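Local coordinates for protein Baccell_00875 (Bacteroides cellulosilyticus DSM 14838, PDB 5NO8) that is a polysaccharide lyase that probably removes rhamnose caps, at their link to glucuronic acid, from complex arabinogalactan proteins, at residues V55-D59 against G60-P64; F459-Y462 against K463-D467; V496-G499 against L500-K504; L565-V568 against K569-P573; R593-D596 against G597-G601. All coordinates share one frame; numbering follows the deposited sequence.

Interaction 1: residues V55-D59 against G60-P64; sequences VVKTD and GTQYP
The chain turns back so that the CA atoms of Lys57 and Gln62 lie 5.7 Å apart, and Gly60 at the bend has a positive phi of 77°. The Gln62 side chain runs extended across this loop. Its OE1 accepts a nearly straight bond from Lys57 N at 2.8 Å, tilted out of the carbonyl plane. A water also donates to Gln62 OE1, at 2.6 Å, and to Val55 O. The other end of the amide is held by Asn149. At the bend, Asp59 OD1 takes two donors, Thr61 N at 3.1 Å from above the carboxylate plane and Thr61 OG1 at 2.5 Å on the syn side. The chi1 of Thr61 (64°) sets its OG1 between backbone N and carbonyl carbon, facing the carboxylate. Lys57 CE passes 3.3 Å from the same Thr61 OG1. Val56 CG1 rests at the edge of the Tyr63 ring, 4.0 Å from CD2. The bond from Thr61 N to Asp59 OD1 makes an Asx turn, here in the loop between strands 40-45 and 75-81.

Interaction 2: residues F459-Y462 against K463-D467; sequences FQMY and KVTGD
Met461 and Thr465 join in a local contact within the last turn of helix 448-465, just before the chain turns toward helix 469-485. Met461 O accepts two bonds from Thr465, one from OG1 at 2.7 Å and one from N at 3.0 Å. They arrive from opposite faces of the carbonyl plane. A chi1 of 60° turns the Thr465 hydroxyl back toward the preceding turn. The same OG1 accepts from Asp467 N at 3.1 Å, which forms an ST turn at the helix end. Gly466, with positive phi, breaks the helical path, yet its N still reaches Tyr462 O at 2.7 Å. The Tyr462 ring lies beside this exit, with Asp467 O at its edge, 3.6 Å from CD1. Asp467 OD1 then caps Gln469 N at the start of the next helix. On another side of the helix, Gln460 and Lys463 run side by side. A water joins their ends, donating to Gln460 OE1 and accepting from Lys463 NZ at 2.8 Å, while Glu456 holds Gln460 NE2.

Interaction 3: residues V496-G499 against L500-K504; sequences VRLG and LQSLK
Leu498 O is gripped twice by Ser502, by OG at 2.7 Å and by the backbone N at 3.0 Å. The two donors reach it from opposite faces of its carbonyl plane, each tilted by about 30°. The Ser502 hydroxyl lies anti to its own carbonyl carbon (chi1 -60°), which turns it back along the helix toward the preceding turn. Leu498 CD1 stands 3.9 Å from this OG, so the hydroxyl has an apolar neighbour as well as its acceptor. The backbone around it is regular alpha-helix: Leu500 N bonds to Val496 O at 3.1 Å, and Leu503 N bonds to Gly499 O at 3.0 Å. Val496 CG1 and Leu500 CD1 meet loosely at 4.4 Å. Both side chains also pack on helices 542-559 and 509-529, Val496 on Phe551 and Phe519, Leu500 on Glu558 and Tyr512. The charged and polar ends point to other partners: Arg497 NE makes a salt bridge with Glu558, and Gln501 NE2 bonds to Glu505. Ser502 is buried in this all-helical surrounding. Its bond to Leu498 O lets the hydroxyl give its proton within its own helix, so this buried polar group brings its own acceptor into the packing.

Interaction 4: residues L565-V568 against K569-P573; sequences LDEV and KRQMP
Glu567 holds Arg570 and Gln571 with different oxygens of one carboxylate. The Arg570 chain crosses Glu567 at about a right angle and meets it side-on. NH2 at 2.8 Å and NE at 3.1 Å both donate to OE1, from the same face of the carboxylate. The guanidinium and carboxylate planes stand 58° apart. Gln571 crosses obliquely, and its NE2 reaches the anti lone pair of OE2 at 2.8 Å in an almost straight bond. Glu567 CG is anti to the backbone N (chi1 -171°) and the chain bends at chi2, which carries the carboxylate forward beside the next turn. An alanine here would probably leave the Arg570 charge without its mate and Gln571 NE2 without this acceptor, though Tyr533 would still bond its OE1. Asp566 O lies over the centre of one guanidinium face. Elsewhere, the Val568 and Met572 side chains lie side by side, CG1 to CG at 4.1 Å, against helix 615-629. Both carboxylate oxygens of the buried Glu567 are thus satisfied within helix 562-576, and Arg570 probably offsets their charge.

Interaction 5: residues R593-D596 against G597-G601; sequences RHWD and GHWFG
Asp596 and Phe600 form the close part of this contact, side by side and pointing the same way. Asp596 OD1 lies 3.3 Å from Phe600 CE1, with the carboxylate and ring planes 52° apart. Their backbones are joined as well: Phe600 N bonds to Asp596 O at 2.9 Å, in the first turn of helix 596-600. Trp595 stands at the N-cap position, and its O accepts from His598 N at 3.1 Å, the donor lying above the carbonyl plane. Trp599 CD1 also lies 3.2 Å from Trp595 O. Ring to ring, Trp595 and Trp599 meet more loosely. Their rims touch with CD1 to CD1 at 3.9 Å, and neither ring lies over the face of the other. Trp599 and His598 are partly exposed, whereas Trp595, Asp596 and Phe600 are buried. Asp596 OD2 uses its syn lone pair to bind Arg593 NH2 at 2.9 Å in a salt bridge. The Arg593 guanidinium offers a face to Trp595 CZ2, and its NH1 is paired with Glu541. With an alanine at Asp596, Arg593 NH2 would probably lose its carboxylate mate and a gap would open beside Phe600 CE1. A glycerol, probably from the crystallisation liquor, is hydrogen-bonded by Asp596 OD1, Trp595 NE1 and Arg593 NH2. This polar cluster at a helix start is consistent with a small-molecule pocket, and may mark part of the saccharide site.

In the fold
Interactions 2 and 3 touch, with centres about 12 Å apart. Phe459 of helix 448-465 packs on Leu498, Gly499 and Ser502 of helix 496-505; Phe459 CE2 is 3.6 Å from Gly499 CA. The side chains of Gln460 and Leu498 each lie about 4 Å from a bound glycerol. Interaction 4 is on the same side of the chain's centre as interaction 3, their centres about 23 Å apart; helix 542-559 packs against both. Interaction 5 lies nearest the chain's centre and binds glycerol directly, which may mark part of the saccharide site. Interactions 2 to 4 stay about 14 to 20 Å from it between nearest atoms. Interaction 1, in a loop of the strand-rich part, approaches it to about 9 Å.

Interaction 1: residues V55-D59 against G60-P64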
loop_
_atom_site.group_PDB
_atom_site.type_symbol
_atom_site.label_atom_id
_atom_site.label_comp_id
_atom_site.label_asym_id
_atom_site.label_seq_id
_atom_site.Cartn_x
_atom_site.Cartn_y
_atom_site.Cartn_z
ATOM N N VAL A 55 -13.825 -7.337 -13.798
ATOM C CA VAL A 55 -12.651 -7.128 -14.661
ATOM C C VAL A 55 -12.699 -5.827 -15.454
ATOM O O VAL A 55 -13.774 -5.264 -15.732
ATOM C CB VAL A 55 -12.371 -8.328 -15.611
ATOM C CG1 VAL A 55 -12.131 -9.601 -14.830
ATOM C CG2 VAL A 55 -13.468 -8.565 -16.629
ATOM N N VAL A 56 -11.512 -5.352 -15.803
ATOM C CA VAL A 56 -11.342 -4.231 -16.705
ATOM C C VAL A 56 -11.833 -4.700 -18.070
ATOM O O VAL A 56 -11.557 -5.831 -18.449
ATOM C CB VAL A 56 -9.855 -3.807 -16.802
ATOM C CG1 VAL A 56 -9.681 -2.603 -17.730
ATOM C CG2 VAL A 56 -9.307 -3.467 -15.416
ATOM N N LYS A 57 -12.525 -3.839 -18.810
ATOM C CA LYS A 57 -12.903 -4.195 -20.187
ATOM C C LYS A 57 -11.676 -4.243 -21.068
ATOM O O LYS A 57 -10.799 -3.387 -20.976
ATOM C CB LYS A 57 -13.945 -3.231 -20.740
ATOM C CG LYS A 57 -15.311 -3.470 -20.108
ATOM C CD LYS A 57 -16.397 -2.658 -20.789
ATOM C CE LYS A 57 -16.214 -1.185 -20.498
ATOM N NZ LYS A 57 -17.410 -0.395 -20.884
ATOM N N THR A 58 -11.599 -5.258 -21.920
ATOM C CA THR A 58 -10.395 -5.484 -22.714
ATOM C C THR A 58 -10.733 -5.361 -24.206
ATOM O O THR A 58 -10.233 -6.102 -25.044
ATOM C CB THR A 58 -9.743 -6.832 -22.337
ATOM O OG1 THR A 58 -10.736 -7.870 -22.308
ATOM C CG2 THR A 58 -9.092 -6.740 -20.954
ATOM N N ASP A 59 -11.575 -4.381 -24.518
ATOM C CA ASP A 59 -11.943 -4.047 -25.904
ATOM C C ASP A 59 -11.602 -2.602 -26.239
ATOM O O ASP A 59 -12.128 -2.053 -27.198
ATOM C CB ASP A 59 -13.450 -4.302 -26.118
ATOM C CG ASP A 59 -14.351 -3.478 -25.186
ATOM O OD1 ASP A 59 -13.869 -2.667 -24.342
ATOM O OD2 ASP A 59 -15.588 -3.640 -25.291
ATOM N N GLY A 60 -10.732 -1.968 -25.453
ATOM C CA GLY A 60 -10.390 -0.567 -25.660
ATOM C C GLY A 60 -11.408 0.477 -25.203
ATOM O O GLY A 60 -11.151 1.653 -25.345
ATOM N N THR A 61 -12.542 0.080 -24.649
ATOM C CA THR A 61 -13.612 1.031 -24.292
ATOM C C THR A 61 -13.537 1.578 -22.867
ATOM O O THR A 61 -14.179 2.587 -22.551
ATOM C CB THR A 61 -15.008 0.421 -24.498
ATOM O OG1 THR A 61 -15.210 -0.687 -23.610
ATOM C CG2 THR A 61 -15.184 -0.046 -25.949
ATOM N N GLN A 62 -12.762 0.932 -22.001
ATOM C CA GLN A 62 -12.529 1.464 -20.661
ATOM C C GLN A 62 -11.241 2.256 -20.636
ATOM O O GLN A 62 -11.208 3.366 -20.116
ATOM C CB GLN A 62 -12.510 0.326 -19.645
ATOM C CG GLN A 62 -12.508 0.818 -18.218
ATOM C CD GLN A 62 -12.705 -0.276 -17.201
ATOM O OE1 GLN A 62 -13.133 -1.384 -17.532
ATOM N NE2 GLN A 62 -12.449 0.053 -15.930
ATOM N N TYR A 63 -10.163 1.655 -21.126
ATOM C CA TYR A 63 -8.904 2.348 -21.408
ATOM C C TYR A 63 -8.497 2.027 -22.841
ATOM O O TYR A 63 -8.451 0.835 -23.220
ATOM C CB TYR A 63 -7.791 1.912 -20.428
ATOM C CG TYR A 63 -8.146 2.199 -18.999
ATOM C CD1 TYR A 63 -8.074 3.490 -18.499
ATOM C CD2 TYR A 63 -8.622 1.181 -18.154
ATOM C CE1 TYR A 63 -8.428 3.770 -17.192
ATOM C CE2 TYR A 63 -8.978 1.446 -16.840
ATOM C CZ TYR A 63 -8.871 2.741 -16.369
ATOM O OH TYR A 63 -9.200 3.032 -15.096
ATOM N N PRO A 64 -8.220 3.057 -23.660
ATOM C CA PRO A 64 -7.981 2.784 -25.096
ATOM C C PRO A 64 -6.793 1.865 -25.394
ATOM O O PRO A 64 -6.819 1.117 -26.378
ATOM C CB PRO A 64 -7.797 4.189 -25.720
ATOM C CG PRO A 64 -7.813 5.143 -24.589
ATOM C CD PRO A 64 -8.457 4.485 -23.417
HETATM O O HOH W 1 -14.990 -2.917 -16.488
HETATM O O HOH W 2 -10.450 -1.042 -22.243
#

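Interaction 2: residues F459-Y462 against K463-D467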
loop_
_atom_site.group_PDB
_atom_site.type_symbol
_atom_site.label_atom_id
_atom_site.label_comp_id
_atom_site.label_asym_id
_atom_site.label_seq_id
_atom_site.Cartn_x
_atom_site.Cartn_y
_atom_site.Cartn_z
ATOM N N PHE A 459 3.783 24.366 15.402
ATOM C CA PHE A 459 3.211 24.000 16.681
ATOM C C PHE A 459 4.137 23.051 17.470
ATOM O O PHE A 459 4.277 23.196 18.688
ATOM C CB PHE A 459 1.839 23.372 16.537
ATOM C CG PHE A 459 0.771 24.302 15.995
ATOM C CD1 PHE A 459 0.511 25.533 16.592
ATOM C CD2 PHE A 459 -0.021 23.908 14.915
ATOM C CE1 PHE A 459 -0.504 26.356 16.104
ATOM C CE2 PHE A 459 -1.018 24.727 14.414
ATOM C CZ PHE A 459 -1.270 25.951 15.022
ATOM N N GLN A 460 4.799 22.134 16.771
ATOM C CA GLN A 460 5.782 21.253 17.430
ATOM C C GLN A 460 6.973 22.062 17.969
ATOM O O GLN A 460 7.474 21.783 19.066
ATOM C CB GLN A 460 6.283 20.185 16.454
ATOM C CG GLN A 460 5.214 19.230 15.940
ATOM C CD GLN A 460 4.780 18.191 16.944
ATOM O OE1 GLN A 460 5.162 18.232 18.117
ATOM N NE2 GLN A 460 3.936 17.256 16.491
ATOM N N MET A 461 7.445 23.029 17.182
ATOM C CA MET A 461 8.539 23.920 17.598
ATOM C C MET A 461 8.218 24.765 18.837
ATOM O O MET A 461 9.141 25.120 19.582
ATOM C CB MET A 461 9.018 24.807 16.458
ATOM C CG MET A 461 9.799 24.106 15.360
ATOM S SD MET A 461 11.318 23.352 15.918
ATOM C CE MET A 461 12.383 24.754 16.346
ATOM N N TYR A 462 6.946 25.056 19.095
ATOM C CA TYR A 462 6.553 25.641 20.381
ATOM C C TYR A 462 6.896 24.706 21.528
ATOM O O TYR A 462 7.438 25.140 22.542
ATOM C CB TYR A 462 5.060 25.968 20.408
ATOM C CG TYR A 462 4.483 26.322 21.768
ATOM C CD1 TYR A 462 4.922 27.455 22.477
ATOM C CD2 TYR A 462 3.472 25.555 22.321
ATOM C CE1 TYR A 462 4.360 27.786 23.703
ATOM C CE2 TYR A 462 2.910 25.871 23.541
ATOM C CZ TYR A 462 3.348 26.990 24.228
ATOM O OH TYR A 462 2.756 27.247 25.446
ATOM N N LYS A 463 6.605 23.416 21.350
ATOM C CA LYS A 463 6.917 22.407 22.380
ATOM C C LYS A 463 8.425 22.297 22.624
ATOM O O LYS A 463 8.827 22.023 23.734
ATOM C CB LYS A 463 6.320 21.032 22.019
ATOM C CG LYS A 463 4.806 21.030 21.831
ATOM C CD LYS A 463 4.272 19.653 21.453
ATOM C CE LYS A 463 4.075 18.764 22.663
ATOM N NZ LYS A 463 3.542 17.436 22.271
ATOM N N VAL A 464 9.242 22.520 21.605
ATOM C CA VAL A 464 10.703 22.479 21.733
ATOM C C VAL A 464 11.226 23.693 22.503
ATOM O O VAL A 464 12.101 23.557 23.360
ATOM C CB VAL A 464 11.383 22.437 20.346
ATOM C CG1 VAL A 464 12.905 22.550 20.431
ATOM C CG2 VAL A 464 10.994 21.147 19.609
ATOM N N THR A 465 10.694 24.870 22.174
ATOM C CA THR A 465 11.304 26.143 22.562
ATOM C C THR A 465 10.568 26.927 23.631
ATOM O O THR A 465 11.170 27.810 24.217
ATOM C CB THR A 465 11.418 27.083 21.346
ATOM O OG1 THR A 465 10.112 27.343 20.817
ATOM C CG2 THR A 465 12.298 26.490 20.281
ATOM N N GLY A 466 9.281 26.649 23.856
ATOM C CA GLY A 466 8.416 27.510 24.675
ATOM C C GLY A 466 8.113 28.888 24.059
ATOM O O GLY A 466 7.473 29.717 24.707
ATOM N N ASP A 467 8.532 29.118 22.809
ATOM C CA ASP A 467 8.402 30.417 22.154
ATOM C C ASP A 467 7.012 30.562 21.537
ATOM O O ASP A 467 6.697 29.925 20.515
ATOM C CB ASP A 467 9.475 30.591 21.083
ATOM C CG ASP A 467 9.474 31.988 20.467
ATOM O OD1 ASP A 467 8.522 32.752 20.684
ATOM O OD2 ASP A 467 10.420 32.323 19.746
HETATM O O HOH W 3 4.469 16.313 19.851
#

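Interaction 3: residues V496-G499 against L500-K504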
loop_
_atom_site.group_PDB
_atom_site.type_symbol
_atom_site.label_atom_id
_atom_site.label_comp_id
_atom_site.label_asym_id
_atom_site.label_seq_id
_atom_site.Cartn_x
_atom_site.Cartn_y
_atom_site.Cartn_z
ATOM N N VAL A 496 -5.234 19.200 14.164
ATOM C CA VAL A 496 -6.354 19.647 14.997
ATOM C C VAL A 496 -6.022 19.652 16.496
ATOM O O VAL A 496 -6.087 20.685 17.158
ATOM C CB VAL A 496 -7.622 18.806 14.727
ATOM C CG1 VAL A 496 -8.758 19.150 15.684
ATOM C CG2 VAL A 496 -8.075 18.972 13.284
ATOM N N ARG A 497 -5.684 18.486 17.032
ATOM C CA ARG A 497 -5.351 18.368 18.445
ATOM C C ARG A 497 -4.112 19.168 18.803
ATOM O O ARG A 497 -4.088 19.839 19.846
ATOM C CB ARG A 497 -5.117 16.921 18.844
ATOM C CG ARG A 497 -6.321 16.040 18.684
ATOM C CD ARG A 497 -6.242 14.841 19.610
ATOM N NE ARG A 497 -6.657 15.191 20.967
ATOM C CZ ARG A 497 -6.689 14.347 21.994
ATOM N NH1 ARG A 497 -6.300 13.080 21.861
ATOM N NH2 ARG A 497 -7.099 14.781 23.176
ATOM N N LEU A 498 -3.099 19.088 17.946
ATOM C CA LEU A 498 -1.826 19.760 18.190
ATOM C C LEU A 498 -2.012 21.289 18.185
ATOM O O LEU A 498 -1.547 21.980 19.085
ATOM C CB LEU A 498 -0.817 19.361 17.128
ATOM C CG LEU A 498 0.534 20.060 17.138
ATOM C CD1 LEU A 498 1.282 19.833 18.447
ATOM C CD2 LEU A 498 1.339 19.583 15.955
ATOM N N GLY A 499 -2.673 21.801 17.159
ATOM C CA GLY A 499 -2.900 23.241 17.038
ATOM C C GLY A 499 -3.720 23.803 18.192
ATOM O O GLY A 499 -3.322 24.799 18.813
ATOM N N LEU A 500 -4.849 23.191 18.482
ATOM C CA LEU A 500 -5.691 23.643 19.601
ATOM C C LEU A 500 -5.032 23.501 20.972
ATOM O O LEU A 500 -5.195 24.385 21.824
ATOM C CB LEU A 500 -7.032 22.918 19.621
ATOM C CG LEU A 500 -7.963 23.201 18.439
ATOM C CD1 LEU A 500 -9.230 22.400 18.627
ATOM C CD2 LEU A 500 -8.263 24.687 18.309
ATOM N N GLN A 501 -4.322 22.395 21.205
ATOM C CA GLN A 501 -3.550 22.243 22.448
ATOM C C GLN A 501 -2.504 23.339 22.590
ATOM O O GLN A 501 -2.346 23.896 23.666
ATOM C CB GLN A 501 -2.883 20.860 22.537
ATOM C CG GLN A 501 -2.200 20.548 23.869
ATOM C CD GLN A 501 -3.164 20.454 25.054
ATOM O OE1 GLN A 501 -4.334 20.080 24.912
ATOM N NE2 GLN A 501 -2.663 20.793 26.237
ATOM N N SER A 502 -1.802 23.650 21.510
ATOM C CA SER A 502 -0.758 24.665 21.535
ATOM C C SER A 502 -1.341 26.071 21.846
ATOM O O SER A 502 -0.765 26.832 22.631
ATOM C CB SER A 502 -0.012 24.670 20.207
ATOM O OG SER A 502 0.582 23.398 19.992
ATOM N N LEU A 503 -2.477 26.383 21.228
ATOM C CA LEU A 503 -3.228 27.610 21.543
ATOM C C LEU A 503 -3.733 27.656 22.986
ATOM O O LEU A 503 -3.613 28.692 23.619
ATOM C CB LEU A 503 -4.384 27.802 20.557
ATOM C CG LEU A 503 -3.932 28.146 19.137
ATOM C CD1 LEU A 503 -5.055 27.960 18.126
ATOM C CD2 LEU A 503 -3.365 29.557 19.022
ATOM N N LYS A 504 -4.281 26.555 23.505
ATOM C CA LYS A 504 -4.702 26.482 24.910
ATOM C C LYS A 504 -3.511 26.708 25.848
ATOM O O LYS A 504 -3.596 27.550 26.748
ATOM C CB LYS A 504 -5.412 25.161 25.238
#

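Interaction 4: residues L565-V568 against K569-P573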
loop_
_atom_site.group_PDB
_atom_site.type_symbol
_atom_site.label_atom_id
_atom_site.label_comp_id
_atom_site.label_asym_id
_atom_site.label_seq_id
_atom_site.Cartn_x
_atom_site.Cartn_y
_atom_site.Cartn_z
ATOM N N LEU A 565 -18.067 11.732 15.221
ATOM C CA LEU A 565 -17.805 10.317 15.465
ATOM C C LEU A 565 -18.687 9.406 14.640
ATOM O O LEU A 565 -18.237 8.349 14.192
ATOM C CB LEU A 565 -17.934 9.925 16.943
ATOM C CG LEU A 565 -17.486 8.495 17.345
ATOM C CD1 LEU A 565 -16.124 8.111 16.760
ATOM C CD2 LEU A 565 -17.451 8.326 18.862
ATOM N N ASP A 566 -19.955 9.771 14.458
ATOM C CA ASP A 566 -20.849 8.956 13.615
ATOM C C ASP A 566 -20.348 8.921 12.154
ATOM O O ASP A 566 -20.395 7.879 11.515
ATOM C CB ASP A 566 -22.319 9.429 13.710
ATOM C CG ASP A 566 -22.981 9.093 15.074
ATOM O OD1 ASP A 566 -22.440 8.292 15.889
ATOM O OD2 ASP A 566 -24.083 9.618 15.322
ATOM N N GLU A 567 -19.810 10.027 11.666
ATOM C CA GLU A 567 -19.209 10.058 10.328
ATOM C C GLU A 567 -17.926 9.196 10.238
ATOM O O GLU A 567 -17.741 8.452 9.271
ATOM C CB GLU A 567 -18.928 11.479 9.882
ATOM C CG GLU A 567 -18.505 11.598 8.416
ATOM C CD GLU A 567 -19.537 11.063 7.430
ATOM O OE1 GLU A 567 -20.741 11.171 7.731
ATOM O OE2 GLU A 567 -19.148 10.562 6.348
ATOM N N VAL A 568 -17.083 9.282 11.265
ATOM C CA VAL A 568 -15.914 8.387 11.399
ATOM C C VAL A 568 -16.349 6.937 11.255
ATOM O O VAL A 568 -15.784 6.211 10.436
ATOM C CB VAL A 568 -15.173 8.588 12.754
ATOM C CG1 VAL A 568 -14.163 7.469 13.030
ATOM C CG2 VAL A 568 -14.494 9.942 12.798
ATOM N N LYS A 569 -17.342 6.530 12.039
ATOM C CA LYS A 569 -17.838 5.156 12.026
ATOM C C LYS A 569 -18.427 4.748 10.687
ATOM O O LYS A 569 -18.245 3.610 10.268
ATOM C CB LYS A 569 -18.859 4.911 13.143
ATOM C CG LYS A 569 -18.208 4.789 14.498
ATOM C CD LYS A 569 -19.243 4.589 15.582
ATOM C CE LYS A 569 -18.583 4.498 16.943
ATOM N NZ LYS A 569 -19.537 4.890 18.005
ATOM N N ARG A 570 -19.105 5.676 10.010
ATOM C CA ARG A 570 -19.606 5.418 8.653
ATOM C C ARG A 570 -18.461 5.193 7.650
ATOM O O ARG A 570 -18.586 4.354 6.762
ATOM C CB ARG A 570 -20.523 6.557 8.136
ATOM C CG ARG A 570 -21.967 6.446 8.621
ATOM C CD ARG A 570 -22.899 7.422 7.878
ATOM N NE ARG A 570 -22.624 8.812 8.243
ATOM C CZ ARG A 570 -23.084 9.431 9.338
ATOM N NH1 ARG A 570 -23.883 8.803 10.204
ATOM N NH2 ARG A 570 -22.743 10.697 9.565
ATOM N N GLN A 571 -17.380 5.952 7.786
ATOM C CA GLN A 571 -16.280 5.909 6.824
ATOM C C GLN A 571 -15.240 4.819 7.106
ATOM O O GLN A 571 -14.498 4.446 6.192
ATOM C CB GLN A 571 -15.612 7.264 6.702
ATOM C CG GLN A 571 -16.524 8.326 6.075
ATOM C CD GLN A 571 -15.789 9.562 5.602
ATOM O OE1 GLN A 571 -14.602 9.504 5.257
ATOM N NE2 GLN A 571 -16.493 10.707 5.574
ATOM N N MET A 572 -15.198 4.295 8.327
ATOM C CA MET A 572 -14.146 3.317 8.695
ATOM C C MET A 572 -14.082 2.108 7.765
ATOM O O MET A 572 -12.987 1.753 7.371
ATOM C CB MET A 572 -14.267 2.850 10.145
ATOM C CG MET A 572 -13.753 3.871 11.140
ATOM S SD MET A 572 -11.951 3.999 11.148
ATOM C CE MET A 572 -11.568 2.474 11.975
ATOM N N PRO A 573 -15.237 1.488 7.407
ATOM C CA PRO A 573 -15.181 0.314 6.513
ATOM C C PRO A 573 -14.624 0.623 5.122
ATOM O O PRO A 573 -13.968 -0.234 4.504
ATOM C CB PRO A 573 -16.641 -0.147 6.430
ATOM C CG PRO A 573 -17.290 0.432 7.645
ATOM C CD PRO A 573 -16.633 1.766 7.799
HETATM O O HOH W 4 -21.001 7.085 17.464
#

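Interaction 5: residues R593-D596 against G597-G601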
loop_
_atom_site.group_PDB
_atom_site.type_symbol
_atom_site.label_atom_id
_atom_site.label_comp_id
_atom_site.label_asym_id
_atom_site.label_seq_id
_atom_site.Cartn_x
_atom_site.Cartn_y
_atom_site.Cartn_z
ATOM N N ARG A 593 -1.401 1.395 -2.432
ATOM C CA ARG A 593 -0.919 2.627 -3.048
ATOM C C ARG A 593 0.011 2.176 -4.166
ATOM O O ARG A 593 0.683 1.145 -4.051
ATOM C CB ARG A 593 -0.190 3.511 -2.034
ATOM C CG ARG A 593 -1.021 3.838 -0.798
ATOM C CD ARG A 593 -0.339 4.782 0.208
ATOM N NE ARG A 593 0.136 5.986 -0.456
ATOM C CZ ARG A 593 -0.631 7.030 -0.797
ATOM N NH1 ARG A 593 -1.909 7.083 -0.457
ATOM N NH2 ARG A 593 -0.105 8.026 -1.473
ATOM N N HIS A 594 0.030 2.892 -5.273
ATOM C CA HIS A 594 0.695 2.372 -6.479
ATOM C C HIS A 594 1.201 3.420 -7.473
ATOM O O HIS A 594 1.396 3.131 -8.653
ATOM C CB HIS A 594 -0.189 1.328 -7.168
ATOM C CG HIS A 594 -1.536 1.837 -7.592
ATOM N ND1 HIS A 594 -1.704 2.808 -8.566
ATOM C CD2 HIS A 594 -2.774 1.507 -7.171
ATOM C CE1 HIS A 594 -2.994 3.040 -8.721
ATOM N NE2 HIS A 594 -3.668 2.244 -7.913
ATOM N N TRP A 595 1.523 4.609 -6.982
ATOM C CA TRP A 595 2.032 5.686 -7.855
ATOM C C TRP A 595 3.225 6.498 -7.338
ATOM O O TRP A 595 3.870 7.201 -8.118
ATOM C CB TRP A 595 0.863 6.633 -8.189
ATOM C CG TRP A 595 0.230 7.159 -6.979
ATOM C CD1 TRP A 595 0.586 8.274 -6.278
ATOM C CD2 TRP A 595 -0.854 6.569 -6.279
ATOM N NE1 TRP A 595 -0.225 8.411 -5.182
ATOM C CE2 TRP A 595 -1.101 7.360 -5.147
ATOM C CE3 TRP A 595 -1.636 5.442 -6.496
ATOM C CZ2 TRP A 595 -2.107 7.060 -4.247
ATOM C CZ3 TRP A 595 -2.619 5.137 -5.597
ATOM C CH2 TRP A 595 -2.843 5.937 -4.478
ATOM N N ASP A 596 3.563 6.398 -6.055
ATOM C CA ASP A 596 4.554 7.321 -5.497
ATOM C C ASP A 596 5.975 7.055 -5.946
ATOM O O ASP A 596 6.799 7.966 -5.906
ATOM C CB ASP A 596 4.452 7.369 -3.967
ATOM C CG ASP A 596 3.187 8.040 -3.510
ATOM O OD1 ASP A 596 3.094 9.263 -3.766
ATOM O OD2 ASP A 596 2.280 7.364 -2.950
ATOM N N GLY A 597 6.278 5.825 -6.367
ATOM C CA GLY A 597 7.568 5.535 -6.969
ATOM C C GLY A 597 7.864 6.375 -8.195
ATOM O O GLY A 597 9.024 6.693 -8.470
ATOM N N HIS A 598 6.815 6.725 -8.936
ATOM C CA HIS A 598 6.977 7.553 -10.118
ATOM C C HIS A 598 7.292 9.008 -9.738
ATOM O O HIS A 598 8.273 9.584 -10.208
ATOM C CB HIS A 598 5.729 7.545 -11.011
ATOM C CG HIS A 598 5.913 8.365 -12.250
ATOM N ND1 HIS A 598 6.680 7.939 -13.315
ATOM C CD2 HIS A 598 5.512 9.627 -12.554
ATOM C CE1 HIS A 598 6.715 8.891 -14.237
ATOM N NE2 HIS A 598 6.011 9.925 -13.799
ATOM N N TRP A 599 6.440 9.579 -8.907
ATOM C CA TRP A 599 6.486 11.023 -8.605
ATOM C C TRP A 599 7.627 11.392 -7.659
ATOM O O TRP A 599 8.130 12.506 -7.722
ATOM C CB TRP A 599 5.161 11.494 -8.010
ATOM C CG TRP A 599 3.991 11.190 -8.876
ATOM C CD1 TRP A 599 3.017 10.250 -8.648
ATOM C CD2 TRP A 599 3.668 11.816 -10.120
ATOM N NE1 TRP A 599 2.119 10.245 -9.686
ATOM C CE2 TRP A 599 2.481 11.202 -10.598
ATOM C CE3 TRP A 599 4.264 12.842 -10.878
ATOM C CZ2 TRP A 599 1.876 11.573 -11.818
ATOM C CZ3 TRP A 599 3.663 13.217 -12.097
ATOM C CH2 TRP A 599 2.480 12.574 -12.553
ATOM N N PHE A 600 8.016 10.466 -6.781
ATOM C CA PHE A 600 9.002 10.748 -5.719
ATOM C C PHE A 600 10.331 10.009 -5.818
ATOM O O PHE A 600 11.330 10.465 -5.265
ATOM C CB PHE A 600 8.342 10.497 -4.367
ATOM C CG PHE A 600 7.212 11.438 -4.086
ATOM C CD1 PHE A 600 5.926 11.158 -4.514
ATOM C CD2 PHE A 600 7.444 12.647 -3.436
ATOM C CE1 PHE A 600 4.889 12.043 -4.275
ATOM C CE2 PHE A 600 6.411 13.528 -3.196
ATOM C CZ PHE A 600 5.134 13.237 -3.632
ATOM N N GLY A 601 10.378 8.895 -6.544
ATOM C CA GLY A 601 11.551 8.030 -6.536
ATOM C C GLY A 601 12.552 8.348 -7.614
ATOM O O GLY A 601 12.212 8.978 -8.635
#